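PDB 7CLU: methyltransferase domain-containing protein from Serratia marcescens, which catalyses an O-methyl transfer in prodigiosin biosynthesis, probably taking the methyl group from S-adenosyl-L-methionine. Local coordinates for residues Y104-E109 with T123-D128. Residues are numbered along the deposited sequence; the frame is centred on the assembly and turned at random.
Sequences YPLWGE and TVFGDD
Thr123 meets Glu109 through its methyl group: CG2 of Thr123 lies 4.1 Å from OE1 of Glu109, a van der Waals approach and not a polar one. The hydroxyl of Thr123 is hydrogen-bonded to Gln120 instead. One residue on, both methyls of Val124 touch Pro105. With CG1 anti to the backbone N (chi1 165°), that methyl comes within 3.5 Å of CB of Pro105, while CG2 of Val124 sits 3.7 Å from both O of Pro105 and CG of Glu109, the latter anti to its carbonyl carbon (chi1 -59°). The branch point takes part as well, CB of Val124 lying 4.0 Å from CD2 of Leu106. At 6.2 Å between CA of Leu106 and CA of Val124, the helix ends are close enough for short side chains such as Pro105 and Val124 to touch directly. Phe125 then closes the contact with the far end of its ring. CE2 of Phe125 is 3.6 Å from both CG and CD2 of Leu106, so the CD2 branch lies against phenylalanine and valine alike; CG is at the ring edge near its plane, and the two side chains cross at about a right angle. CZ of Phe125 reaches CB of Pro105 at 4.1 Å. Within its own segment, CG1 of Val124 stands over the centre of one ring face, roughly at right angles to its Pro105 contact. Apolar side-chain packing dominates. Gly126, with positive phi (64°), ends the helical conformation just beyond. The contact is surface packing away from the annotated sites, joining the C-terminal end of helix 93-107 to that of the short helix 121-125, with helix 110-116 in the connection. Leu106 also rests on Val297 and Ser298 of helix 286-298, while Trp107 stacks on Phe16 of the second subunit, placing the contact beside the dimer interface.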
loop_
_atom_site.group_PDB
_atom_site.type_symbol
_atom_site.label_atom_id
_atom_site.label_comp_id
_atom_site.label_asym_id
_atom_site.label_seq_id
_atom_site.Cartn_x
_atom_site.Cartn_y
_atom_site.Cartn_z
ATOM N N TYR A 104 3.578 4.674 -6.775
ATOM C CA TYR A 104 2.170 4.737 -6.387
ATOM C C TYR A 104 1.290 5.133 -7.564
ATOM O O TYR A 104 0.289 4.440 -7.815
ATOM C CB TYR A 104 2.017 5.682 -5.195
ATOM C CG TYR A 104 0.646 5.718 -4.571
ATOM C CD1 TYR A 104 -0.354 6.565 -5.071
ATOM C CD2 TYR A 104 0.347 4.922 -3.477
ATOM C CE1 TYR A 104 -1.615 6.617 -4.479
ATOM C CE2 TYR A 104 -0.903 4.969 -2.870
ATOM C CZ TYR A 104 -1.881 5.810 -3.372
ATOM O OH TYR A 104 -3.124 5.835 -2.753
ATOM N N PRO A 105 1.602 6.181 -8.342
ATOM C CA PRO A 105 0.737 6.481 -9.497
ATOM C C PRO A 105 0.637 5.326 -10.483
ATOM O O PRO A 105 -0.457 5.038 -10.977
ATOM C CB PRO A 105 1.397 7.718 -10.125
ATOM C CG PRO A 105 2.208 8.310 -9.054
ATOM C CD PRO A 105 2.674 7.183 -8.193
ATOM N N LEU A 106 1.745 4.639 -10.763
ATOM C CA LEU A 106 1.726 3.556 -11.747
ATOM C C LEU A 106 0.896 2.374 -11.261
ATOM O O LEU A 106 0.132 1.787 -12.033
ATOM C CB LEU A 106 3.153 3.103 -12.044
ATOM C CG LEU A 106 4.020 4.078 -12.828
ATOM C CD1 LEU A 106 5.469 3.635 -12.726
ATOM C CD2 LEU A 106 3.543 4.118 -14.299
ATOM N N TRP A 107 1.025 2.000 -9.982
ATOM C CA TRP A 107 0.215 0.889 -9.499
ATOM C C TRP A 107 -1.265 1.222 -9.478
ATOM O O TRP A 107 -2.091 0.303 -9.429
ATOM C CB TRP A 107 0.650 0.452 -8.100
ATOM C CG TRP A 107 1.838 -0.464 -8.102
ATOM C CD1 TRP A 107 3.140 -0.114 -8.327
ATOM C CD2 TRP A 107 1.840 -1.871 -7.821
ATOM N NE1 TRP A 107 3.950 -1.224 -8.213
ATOM C CE2 TRP A 107 3.175 -2.314 -7.909
ATOM C CE3 TRP A 107 0.833 -2.806 -7.524
ATOM C CZ2 TRP A 107 3.541 -3.654 -7.687
ATOM C CZ3 TRP A 107 1.192 -4.134 -7.321
ATOM C CH2 TRP A 107 2.540 -4.542 -7.389
ATOM N N GLY A 108 -1.620 2.502 -9.499
ATOM C CA GLY A 108 -3.017 2.857 -9.660
ATOM C C GLY A 108 -3.613 2.246 -10.911
ATOM O O GLY A 108 -4.797 1.920 -10.943
ATOM N N GLU A 109 -2.784 2.022 -11.930
ATOM C CA GLU A 109 -3.215 1.462 -13.206
ATOM C C GLU A 109 -2.713 0.030 -13.407
ATOM O O GLU A 109 -2.479 -0.398 -14.542
ATOM C CB GLU A 109 -2.755 2.369 -14.351
ATOM C CG GLU A 109 -3.283 3.801 -14.257
ATOM C CD GLU A 109 -4.799 3.874 -14.424
ATOM O OE1 GLU A 109 -5.307 3.362 -15.438
ATOM O OE2 GLU A 109 -5.486 4.411 -13.527
ATOM N N THR A 123 0.144 6.366 -20.007
ATOM C CA THR A 123 -1.075 6.574 -19.242
ATOM C C THR A 123 -0.864 7.566 -18.102
ATOM O O THR A 123 -1.489 8.633 -18.053
ATOM C CB THR A 123 -1.532 5.214 -18.694
ATOM O OG1 THR A 123 -1.494 4.232 -19.746
ATOM C CG2 THR A 123 -2.926 5.294 -18.102
ATOM N N VAL A 124 0.066 7.246 -17.203
ATOM C CA VAL A 124 0.109 7.918 -15.912
ATOM C C VAL A 124 0.837 9.260 -15.992
ATOM O O VAL A 124 0.405 10.245 -15.380
ATOM C CB VAL A 124 0.740 6.968 -14.870
ATOM C CG1 VAL A 124 1.152 7.711 -13.628
ATOM C CG2 VAL A 124 -0.228 5.821 -14.545
ATOM N N PHE A 125 1.947 9.336 -16.733
ATOM C CA PHE A 125 2.785 10.534 -16.735
ATOM C C PHE A 125 2.774 11.298 -18.055
ATOM O O PHE A 125 3.409 12.358 -18.142
ATOM C CB PHE A 125 4.238 10.177 -16.388
ATOM C CG PHE A 125 4.392 9.486 -15.070
ATOM C CD1 PHE A 125 4.279 10.200 -13.889
ATOM C CD2 PHE A 125 4.644 8.119 -15.010
ATOM C CE1 PHE A 125 4.420 9.565 -12.662
ATOM C CE2 PHE A 125 4.781 7.480 -13.780
ATOM C CZ PHE A 125 4.656 8.207 -12.608
ATOM N N GLY A 126 2.093 10.795 -19.079
ATOM C CA GLY A 126 2.199 11.396 -20.402
ATOM C C GLY A 126 3.588 11.311 -21.002
ATOM O O GLY A 126 3.951 12.150 -21.834
ATOM N N ASP A 127 4.377 10.315 -20.600
ATOM C CA ASP A 127 5.756 10.143 -21.049
ATOM C C ASP A 127 5.800 8.949 -21.996
ATOM O O ASP A 127 5.633 7.802 -21.567
ATOM C CB ASP A 127 6.680 9.940 -19.844
ATOM C CG ASP A 127 8.150 10.055 -20.192
ATOM O OD1 ASP A 127 8.493 9.950 -21.394
ATOM O OD2 ASP A 127 8.964 10.247 -19.253
ATOM N N ASP A 128 6.025 9.202 -23.284
ATOM C CA ASP A 128 6.074 8.112 -24.247
ATOM C C ASP A 128 7.499 7.650 -24.537
ATOM O O ASP A 128 7.731 6.995 -25.556
ATOM C CB ASP A 128 5.364 8.503 -25.545
ATOM C CG ASP A 128 5.752 9.873 -26.024
ATOM O OD1 ASP A 128 6.880 10.313 -25.716
ATOM O OD2 ASP A 128 4.932 10.513 -26.707
#